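Long-range contact in serine acetyltransferase (Bacteroides vulgatus ATCC 8482, PDB 3F1X), which probably transfers an acetyl group from acetyl-CoA to serine, a step in cysteine biosynthesis: residues Asp34-Leu48 against Leu79-Phe93. Numbering follows the deposited sequence.
Sequences DPLPSAKSLYKIVEL and LFGLLTEQILAGLCF
I45 enters helix 79-93 as a knob into the hole formed by L79, L82, L83 and Q86. CG2 lies 3.6 Å from L79 CD1, the side chains crossing at about a right angle, whereas the I45 and L82 side chains pass in opposite directions, CG1 against CB. With CG1 anti to the carbonyl carbon (chi1 -73°) and the chain extended, CD1 reaches onward to Q86 CG at 3.6 Å. The axes of segments 39-48 and 79-93 approach to 9.5 Å, their N-to-C directions 137° apart. Q86 bends at chi2 (-50°), bringing its amide to the first turn of helix 39-48, beside P37, S38 and S41. There S38 caps the helix, its OG accepting from S41 N at 3.1 Å. Upstream, A89 CB meets P35 O at 3.5 Å and the P37 ring, while L36 CD2 approaches the F93 ring edge, 3.9 Å from CE1. E85 OE2 lies 3.4 Å from P35 CG, and R109 holds OE1 in a salt bridge. The helical-domain seam is thus mainly apolar, with the buried Q86 amide midway and waters bridging P35 O to A89 O, D34 OD2 to C92 O and, weakly at S41 OG, S41 to L82 O.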
ATOM      1  N   ASP A  34      -0.470 -25.872   9.024  1.00 30.00           N
ATOM      2  CA  ASP A  34      -1.501 -25.148   9.748  1.00 29.37           C
ATOM      3  C   ASP A  34      -1.261 -23.650   9.697  1.00 27.85           C
ATOM      4  O   ASP A  34      -0.119 -23.187   9.748  1.00 25.79           O
ATOM      5  CB  ASP A  34      -1.562 -25.585  11.212  1.00 29.27           C
ATOM      6  CG  ASP A  34      -2.261 -26.918  11.397  1.00 31.78           C
ATOM      7  OD1 ASP A  34      -2.914 -27.396  10.442  1.00 34.03           O
ATOM      8  OD2 ASP A  34      -2.166 -27.478  12.505  1.00 32.50           O
ATOM      9  N   PRO A  35      -2.343 -22.867   9.576  1.00 27.30           N
ATOM     10  CA  PRO A  35      -2.213 -21.409   9.528  1.00 26.22           C
ATOM     11  C   PRO A  35      -2.072 -20.874  10.951  1.00 24.68           C
ATOM     12  O   PRO A  35      -2.607 -21.456  11.894  1.00 23.03           O
ATOM     13  CB  PRO A  35      -3.515 -20.975   8.870  1.00 25.94           C
ATOM     14  CG  PRO A  35      -4.492 -21.963   9.418  1.00 29.15           C
ATOM     15  CD  PRO A  35      -3.734 -23.278   9.304  1.00 28.53           C
ATOM     16  N   LEU A  36      -1.343 -19.775  11.103  1.00 23.22           N
ATOM     17  CA  LEU A  36      -1.148 -19.171  12.416  1.00 23.57           C
ATOM     18  C   LEU A  36      -2.006 -17.915  12.516  1.00 22.47           C
ATOM     19  O   LEU A  36      -2.328 -17.296  11.504  1.00 22.36           O
ATOM     20  CB  LEU A  36       0.324 -18.800  12.622  1.00 24.29           C
ATOM     21  CG  LEU A  36       1.334 -19.950  12.730  1.00 28.77           C
ATOM     22  CD1 LEU A  36       2.737 -19.424  12.485  1.00 31.47           C
ATOM     23  CD2 LEU A  36       1.228 -20.602  14.099  1.00 27.83           C
ATOM     24  N   PRO A  37      -2.399 -17.533  13.734  1.00 21.99           N
ATOM     25  CA  PRO A  37      -3.219 -16.334  13.900  1.00 22.82           C
ATOM     26  C   PRO A  37      -2.535 -15.122  13.275  1.00 23.57           C
ATOM     27  O   PRO A  37      -1.325 -14.939  13.410  1.00 23.32           O
ATOM     28  CB  PRO A  37      -3.356 -16.230  15.411  1.00 20.92           C
ATOM     29  CG  PRO A  37      -3.418 -17.663  15.814  1.00 21.63           C
ATOM     30  CD  PRO A  37      -2.278 -18.259  15.009  1.00 22.48           C
ATOM     31  N   SER A  38      -3.316 -14.312  12.574  1.00 22.36           N
ATOM     32  CA  SER A  38      -2.800 -13.128  11.907  1.00 21.93           C
ATOM     33  C   SER A  38      -3.350 -11.866  12.546  1.00 22.66           C
ATOM     34  O   SER A  38      -4.551 -11.604  12.492  1.00 19.42           O
ATOM     35  CB  SER A  38      -3.179 -13.167  10.421  1.00 23.21           C
ATOM     36  OG  SER A  38      -2.939 -11.924   9.782  1.00 23.77           O
ATOM     37  N   ALA A  39      -2.474 -11.086  13.165  1.00 23.34           N
ATOM     38  CA  ALA A  39      -2.908  -9.844  13.781  1.00 23.41           C
ATOM     39  C   ALA A  39      -3.540  -8.962  12.706  1.00 23.39           C
ATOM     40  O   ALA A  39      -4.488  -8.229  12.975  1.00 23.43           O
ATOM     41  CB  ALA A  39      -1.720  -9.137  14.418  1.00 22.34           C
ATOM     42  N   LYS A  40      -3.023  -9.042  11.481  1.00 24.97           N
ATOM     43  CA  LYS A  40      -3.557  -8.235  10.391  1.00 26.64           C
ATOM     44  C   LYS A  40      -4.995  -8.598  10.060  1.00 26.01           C
ATOM     45  O   LYS A  40      -5.852  -7.722   9.954  1.00 27.34           O
ATOM     46  CB  LYS A  40      -2.678  -8.371   9.146  1.00 30.72           C
ATOM     47  CG  LYS A  40      -1.334  -7.674   9.290  1.00 36.25           C
ATOM     48  CD  LYS A  40      -0.466  -7.820   8.049  1.00 40.35           C
ATOM     49  CE  LYS A  40       0.833  -7.040   8.213  1.00 43.30           C
ATOM     50  NZ  LYS A  40       1.741  -7.187   7.040  1.00 46.35           N
ATOM     51  N   SER A  41      -5.258  -9.890   9.890  1.00 23.81           N
ATOM     52  CA  SER A  41      -6.607 -10.358   9.584  1.00 21.93           C
ATOM     53  C   SER A  41      -7.527 -10.046  10.757  1.00 20.15           C
ATOM     54  O   SER A  41      -8.669  -9.631  10.560  1.00 16.35           O
ATOM     55  CB  SER A  41      -6.611 -11.860   9.330  1.00 22.18           C
ATOM     56  OG  SER A  41      -5.814 -12.165   8.201  1.00 31.12           O
ATOM     57  N   LEU A  42      -7.022 -10.241  11.973  1.00 19.12           N
ATOM     58  CA  LEU A  42      -7.811  -9.972  13.170  1.00 20.45           C
ATOM     59  C   LEU A  42      -8.195  -8.496  13.264  1.00 21.92           C
ATOM     60  O   LEU A  42      -9.295  -8.159  13.705  1.00 20.16           O
ATOM     61  CB  LEU A  42      -7.051 -10.425  14.427  1.00 20.05           C
ATOM     62  CG  LEU A  42      -6.980 -11.961  14.568  1.00 20.91           C
ATOM     63  CD1 LEU A  42      -6.156 -12.359  15.782  1.00 21.36           C
ATOM     64  CD2 LEU A  42      -8.395 -12.520  14.688  1.00 21.83           C
ATOM     65  N   TYR A  43      -7.298  -7.611  12.841  1.00 21.39           N
ATOM     66  CA  TYR A  43      -7.612  -6.190  12.874  1.00 21.27           C
ATOM     67  C   TYR A  43      -8.788  -5.936  11.928  1.00 18.90           C
ATOM     68  O   TYR A  43      -9.747  -5.257  12.285  1.00 17.39           O
ATOM     69  CB  TYR A  43      -6.400  -5.368  12.435  1.00 24.21           C
ATOM     70  CG  TYR A  43      -6.714  -3.914  12.216  1.00 27.25           C
ATOM     71  CD1 TYR A  43      -6.861  -3.042  13.288  1.00 29.31           C
ATOM     72  CD2 TYR A  43      -6.905  -3.416  10.930  1.00 30.26           C
ATOM     73  CE1 TYR A  43      -7.196  -1.695  13.087  1.00 31.40           C
ATOM     74  CE2 TYR A  43      -7.241  -2.076  10.714  1.00 31.47           C
ATOM     75  CZ  TYR A  43      -7.386  -1.223  11.796  1.00 30.77           C
ATOM     76  OH  TYR A  43      -7.731   0.099  11.590  1.00 33.17           O
ATOM     77  N   LYS A  44      -8.702  -6.483  10.718  1.00 19.10           N
ATOM     78  CA  LYS A  44      -9.764  -6.325   9.728  1.00 20.34           C
ATOM     79  C   LYS A  44     -11.073  -6.881  10.254  1.00 18.16           C
ATOM     80  O   LYS A  44     -12.135  -6.305  10.042  1.00 18.02           O
ATOM     81  CB  LYS A  44      -9.412  -7.047   8.423  1.00 21.86           C
ATOM     82  CG  LYS A  44      -8.364  -6.344   7.584  1.00 24.77           C
ATOM     83  CD  LYS A  44      -7.942  -7.213   6.405  1.00 28.34           C
ATOM     84  CE  LYS A  44      -6.819  -6.556   5.623  1.00 32.07           C
ATOM     85  NZ  LYS A  44      -6.230  -7.478   4.605  1.00 37.74           N
ATOM     86  N   ILE A  45     -10.990  -8.008  10.949  1.00 17.71           N
ATOM     87  CA  ILE A  45     -12.178  -8.641  11.504  1.00 17.06           C
ATOM     88  C   ILE A  45     -12.897  -7.739  12.498  1.00 17.72           C
ATOM     89  O   ILE A  45     -14.115  -7.544  12.395  1.00 16.12           O
ATOM     90  CB  ILE A  45     -11.819  -9.986  12.172  1.00 15.61           C
ATOM     91  CG1 ILE A  45     -11.521 -11.017  11.079  1.00 13.18           C
ATOM     92  CG2 ILE A  45     -12.951 -10.459  13.080  1.00 15.75           C
ATOM     93  CD1 ILE A  45     -10.961 -12.313  11.582  1.00 13.80           C
ATOM     94  N   VAL A  46     -12.156  -7.191  13.461  1.00 17.21           N
ATOM     95  CA  VAL A  46     -12.759  -6.307  14.450  1.00 17.51           C
ATOM     96  C   VAL A  46     -13.324  -5.041  13.793  1.00 18.53           C
ATOM     97  O   VAL A  46     -14.376  -4.551  14.195  1.00 18.12           O
ATOM     98  CB  VAL A  46     -11.744  -5.907  15.552  1.00 19.48           C
ATOM     99  CG1 VAL A  46     -12.383  -4.928  16.513  1.00 22.48           C
ATOM    100  CG2 VAL A  46     -11.296  -7.136  16.314  1.00 19.42           C
ATOM    101  N   GLU A  47     -12.641  -4.509  12.780  1.00 16.34           N
ATOM    102  CA  GLU A  47     -13.134  -3.302  12.116  1.00 17.18           C
ATOM    103  C   GLU A  47     -14.449  -3.559  11.364  1.00 18.10           C
ATOM    104  O   GLU A  47     -15.332  -2.702  11.330  1.00 15.48           O
ATOM    105  CB  GLU A  47     -12.070  -2.751  11.161  1.00 20.57           C
ATOM    106  CG  GLU A  47     -10.847  -2.174  11.886  1.00 23.27           C
ATOM    107  CD  GLU A  47     -11.197  -0.961  12.729  1.00 26.89           C
ATOM    108  OE1 GLU A  47     -11.626   0.056  12.144  1.00 31.29           O
ATOM    109  OE2 GLU A  47     -11.050  -1.018  13.974  1.00 23.32           O
ATOM    110  N   LEU A  48     -14.572  -4.741  10.763  1.00 16.27           N
ATOM    111  CA  LEU A  48     -15.787  -5.102  10.040  1.00 15.97           C
ATOM    112  C   LEU A  48     -16.915  -5.299  11.042  1.00 15.52           C
ATOM    113  O   LEU A  48     -18.056  -4.915  10.797  1.00 13.76           O
ATOM    114  CB  LEU A  48     -15.563  -6.387   9.237  1.00 15.37           C
ATOM    115  CG  LEU A  48     -14.752  -6.231   7.949  1.00 14.05           C
ATOM    116  CD1 LEU A  48     -14.207  -7.588   7.507  1.00 11.93           C
ATOM    117  CD2 LEU A  48     -15.620  -5.609   6.872  1.00 15.98           C
ATOM    118  N   LEU A  79     -16.380 -10.533   6.570  1.00 17.12           N
ATOM    119  CA  LEU A  79     -16.130 -10.942   7.943  1.00 17.39           C
ATOM    120  C   LEU A  79     -16.183 -12.464   8.068  1.00 17.45           C
ATOM    121  O   LEU A  79     -15.342 -13.077   8.728  1.00 16.15           O
ATOM    122  CB  LEU A  79     -17.168 -10.319   8.880  1.00 13.69           C
ATOM    123  CG  LEU A  79     -17.130 -10.814  10.327  1.00 14.90           C
ATOM    124  CD1 LEU A  79     -15.753 -10.586  10.903  1.00 16.43           C
ATOM    125  CD2 LEU A  79     -18.182 -10.087  11.162  1.00 15.31           C
ATOM    126  N   PHE A  80     -17.185 -13.069   7.447  1.00 17.07           N
ATOM    127  CA  PHE A  80     -17.334 -14.511   7.500  1.00 17.94           C
ATOM    128  C   PHE A  80     -16.109 -15.248   6.979  1.00 17.58           C
ATOM    129  O   PHE A  80     -15.645 -16.202   7.603  1.00 16.37           O
ATOM    130  CB  PHE A  80     -18.549 -14.945   6.694  1.00 17.52           C
ATOM    131  CG  PHE A  80     -18.729 -16.428   6.644  1.00 14.10           C
ATOM    132  CD1 PHE A  80     -18.903 -17.158   7.811  1.00 16.53           C
ATOM    133  CD2 PHE A  80     -18.716 -17.104   5.427  1.00 17.68           C
ATOM    134  CE1 PHE A  80     -19.058 -18.545   7.776  1.00 17.87           C
ATOM    135  CE2 PHE A  80     -18.870 -18.493   5.379  1.00 16.80           C
ATOM    136  CZ  PHE A  80     -19.043 -19.209   6.558  1.00 17.66           C
ATOM    137  N   GLY A  81     -15.612 -14.823   5.818  1.00 18.11           N
ATOM    138  CA  GLY A  81     -14.441 -15.456   5.234  1.00 17.06           C
ATOM    139  C   GLY A  81     -13.231 -15.310   6.139  1.00 18.52           C
ATOM    140  O   GLY A  81     -12.557 -16.289   6.447  1.00 18.36           O
ATOM    141  N   LEU A  82     -12.960 -14.080   6.565  1.00 18.13           N
ATOM    142  CA  LEU A  82     -11.829 -13.785   7.434  1.00 19.79           C
ATOM    143  C   LEU A  82     -11.924 -14.512   8.771  1.00 18.98           C
ATOM    144  O   LEU A  82     -10.959 -15.131   9.216  1.00 19.32           O
ATOM    145  CB  LEU A  82     -11.746 -12.271   7.685  1.00 20.12           C
ATOM    146  CG  LEU A  82     -10.655 -11.404   7.035  1.00 22.84           C
ATOM    147  CD1 LEU A  82     -10.264 -11.934   5.680  1.00 23.79           C
ATOM    148  CD2 LEU A  82     -11.150  -9.970   6.940  1.00 21.19           C
ATOM    149  N   LEU A  83     -13.086 -14.433   9.410  1.00 17.46           N
ATOM    150  CA  LEU A  83     -13.276 -15.066  10.709  1.00 18.03           C
ATOM    151  C   LEU A  83     -13.165 -16.586  10.660  1.00 16.99           C
ATOM    152  O   LEU A  83     -12.717 -17.201  11.622  1.00 16.66           O
ATOM    153  CB  LEU A  83     -14.626 -14.667  11.317  1.00 16.57           C
ATOM    154  CG  LEU A  83     -14.919 -15.178  12.730  1.00 16.01           C
ATOM    155  CD1 LEU A  83     -13.850 -14.689  13.721  1.00 16.09           C
ATOM    156  CD2 LEU A  83     -16.284 -14.694  13.158  1.00 16.84           C
ATOM    157  N   THR A  84     -13.579 -17.193   9.555  1.00 16.23           N
ATOM    158  CA  THR A  84     -13.489 -18.649   9.440  1.00 15.61           C
ATOM    159  C   THR A  84     -12.022 -19.068   9.531  1.00 16.60           C
ATOM    160  O   THR A  84     -11.664 -19.964  10.291  1.00 17.41           O
ATOM    161  CB  THR A  84     -14.075 -19.145   8.091  1.00 18.79           C
ATOM    162  OG1 THR A  84     -15.483 -18.869   8.043  1.00 16.79           O
ATOM    163  CG2 THR A  84     -13.850 -20.641   7.925  1.00 18.16           C
ATOM    164  N   GLU A  85     -11.167 -18.384   8.779  1.00 17.12           N
ATOM    165  CA  GLU A  85      -9.743 -18.700   8.768  1.00 18.35           C
ATOM    166  C   GLU A  85      -9.065 -18.498  10.123  1.00 17.63           C
ATOM    167  O   GLU A  85      -8.249 -19.315  10.531  1.00 17.37           O
ATOM    168  CB  GLU A  85      -9.032 -17.851   7.713  1.00 21.45           C
ATOM    169  CG  GLU A  85      -7.590 -18.255   7.441  1.00 26.77           C
ATOM    170  CD  GLU A  85      -7.480 -19.640   6.831  1.00 30.07           C
ATOM    171  OE1 GLU A  85      -8.305 -19.967   5.950  1.00 33.93           O
ATOM    172  OE2 GLU A  85      -6.563 -20.393   7.221  1.00 34.46           O
ATOM    173  N   GLN A  86      -9.405 -17.420  10.825  1.00 16.05           N
ATOM    174  CA  GLN A  86      -8.774 -17.146  12.107  1.00 17.17           C
ATOM    175  C   GLN A  86      -9.238 -18.109  13.182  1.00 15.93           C
ATOM    176  O   GLN A  86      -8.464 -18.501  14.058  1.00 14.56           O
ATOM    177  CB  GLN A  86      -9.030 -15.702  12.530  1.00 16.80           C
ATOM    178  CG  GLN A  86      -8.309 -14.696  11.652  1.00 19.63           C
ATOM    179  CD  GLN A  86      -6.842 -15.046  11.483  1.00 20.62           C
ATOM    180  OE1 GLN A  86      -6.379 -15.335  10.376  1.00 21.73           O
ATOM    181  NE2 GLN A  86      -6.104 -15.021  12.583  1.00 18.38           N
ATOM    182  N   ILE A  87     -10.507 -18.488  13.123  1.00 17.34           N
ATOM    183  CA  ILE A  87     -11.024 -19.433  14.089  1.00 17.44           C
ATOM    184  C   ILE A  87     -10.304 -20.764  13.828  1.00 17.51           C
ATOM    185  O   ILE A  87      -9.941 -21.474  14.764  1.00 16.34           O
ATOM    186  CB  ILE A  87     -12.555 -19.594  13.947  1.00 16.97           C
ATOM    187  CG1 ILE A  87     -13.249 -18.327  14.459  1.00 18.60           C
ATOM    188  CG2 ILE A  87     -13.020 -20.825  14.708  1.00 17.41           C
ATOM    189  CD1 ILE A  87     -14.757 -18.321  14.320  1.00 16.74           C
ATOM    190  N   LEU A  88     -10.083 -21.085  12.556  1.00 16.87           N
ATOM    191  CA  LEU A  88      -9.383 -22.320  12.209  1.00 18.96           C
ATOM    192  C   LEU A  88      -7.960 -22.272  12.785  1.00 19.30           C
ATOM    193  O   LEU A  88      -7.452 -23.270  13.299  1.00 19.07           O
ATOM    194  CB  LEU A  88      -9.322 -22.498  10.691  1.00 20.18           C
ATOM    195  CG  LEU A  88      -8.662 -23.779  10.168  1.00 21.92           C
ATOM    196  CD1 LEU A  88      -9.429 -24.996  10.647  1.00 25.09           C
ATOM    197  CD2 LEU A  88      -8.632 -23.750   8.648  1.00 23.63           C
ATOM    198  N   ALA A  89      -7.325 -21.106  12.708  1.00 17.32           N
ATOM    199  CA  ALA A  89      -5.976 -20.959  13.246  1.00 20.25           C
ATOM    200  C   ALA A  89      -5.979 -21.162  14.764  1.00 20.07           C
ATOM    201  O   ALA A  89      -5.075 -21.785  15.326  1.00 21.30           O
ATOM    202  CB  ALA A  89      -5.414 -19.578  12.896  1.00 18.63           C
ATOM    203  N   GLY A  90      -7.007 -20.636  15.422  1.00 21.16           N
ATOM    204  CA  GLY A  90      -7.119 -20.777  16.865  1.00 21.65           C
ATOM    205  C   GLY A  90      -7.264 -22.228  17.279  1.00 23.02           C
ATOM    206  O   GLY A  90      -6.562 -22.698  18.173  1.00 23.73           O
ATOM    207  N   LEU A  91      -8.176 -22.943  16.627  1.00 21.75           N
ATOM    208  CA  LEU A  91      -8.393 -24.344  16.935  1.00 24.13           C
ATOM    209  C   LEU A  91      -7.098 -25.133  16.734  1.00 25.65           C
ATOM    210  O   LEU A  91      -6.771 -26.003  17.538  1.00 26.35           O
ATOM    211  CB  LEU A  91      -9.492 -24.919  16.042  1.00 24.04           C
ATOM    212  CG  LEU A  91     -10.914 -24.408  16.293  1.00 23.98           C
ATOM    213  CD1 LEU A  91     -11.808 -24.779  15.123  1.00 26.87           C
ATOM    214  CD2 LEU A  91     -11.443 -24.996  17.590  1.00 23.17           C
ATOM    215  N   CYS A  92      -6.364 -24.820  15.667  1.00 26.82           N
ATOM    216  CA  CYS A  92      -5.111 -25.515  15.366  1.00 30.64           C
ATOM    217  C   CYS A  92      -3.996 -25.215  16.360  1.00 32.20           C
ATOM    218  O   CYS A  92      -3.173 -26.080  16.656  1.00 33.50           O
ATOM    219  CB  CYS A  92      -4.621 -25.160  13.955  1.00 29.81           C
ATOM    220  SG  CYS A  92      -5.572 -25.898  12.603  1.00 31.43           S
ATOM    221  N   PHE A  93      -3.965 -23.986  16.862  1.00 34.65           N
ATOM    222  CA  PHE A  93      -2.935 -23.576  17.809  1.00 37.88           C
ATOM    223  C   PHE A  93      -2.986 -24.422  19.080  1.00 40.15           C
ATOM    224  O   PHE A  93      -2.127 -25.272  19.304  1.00 41.82           O
ATOM    225  CB  PHE A  93      -3.114 -22.104  18.168  1.00 38.02           C
ATOM    226  CG  PHE A  93      -1.835 -21.414  18.538  1.00 38.16           C
ATOM    227  CD1 PHE A  93      -0.981 -20.935  17.547  1.00 37.22           C
ATOM    228  CD2 PHE A  93      -1.477 -21.252  19.875  1.00 37.91           C
ATOM    229  CE1 PHE A  93       0.219 -20.298  17.880  1.00 38.35           C
ATOM    230  CE2 PHE A  93      -0.278 -20.617  20.228  1.00 38.21           C
ATOM    231  CZ  PHE A  93       0.568 -20.140  19.225  1.00 37.78           C
TER
HETATM  232  O   HOH W   1      -0.958 -26.747  14.766  1.00 37.87           O
HETATM  233  O   HOH W   2      -2.415 -21.947  14.698  1.00 18.24           O
HETATM  234  O   HOH W   3      -8.134 -14.600   8.079  1.00 28.04           O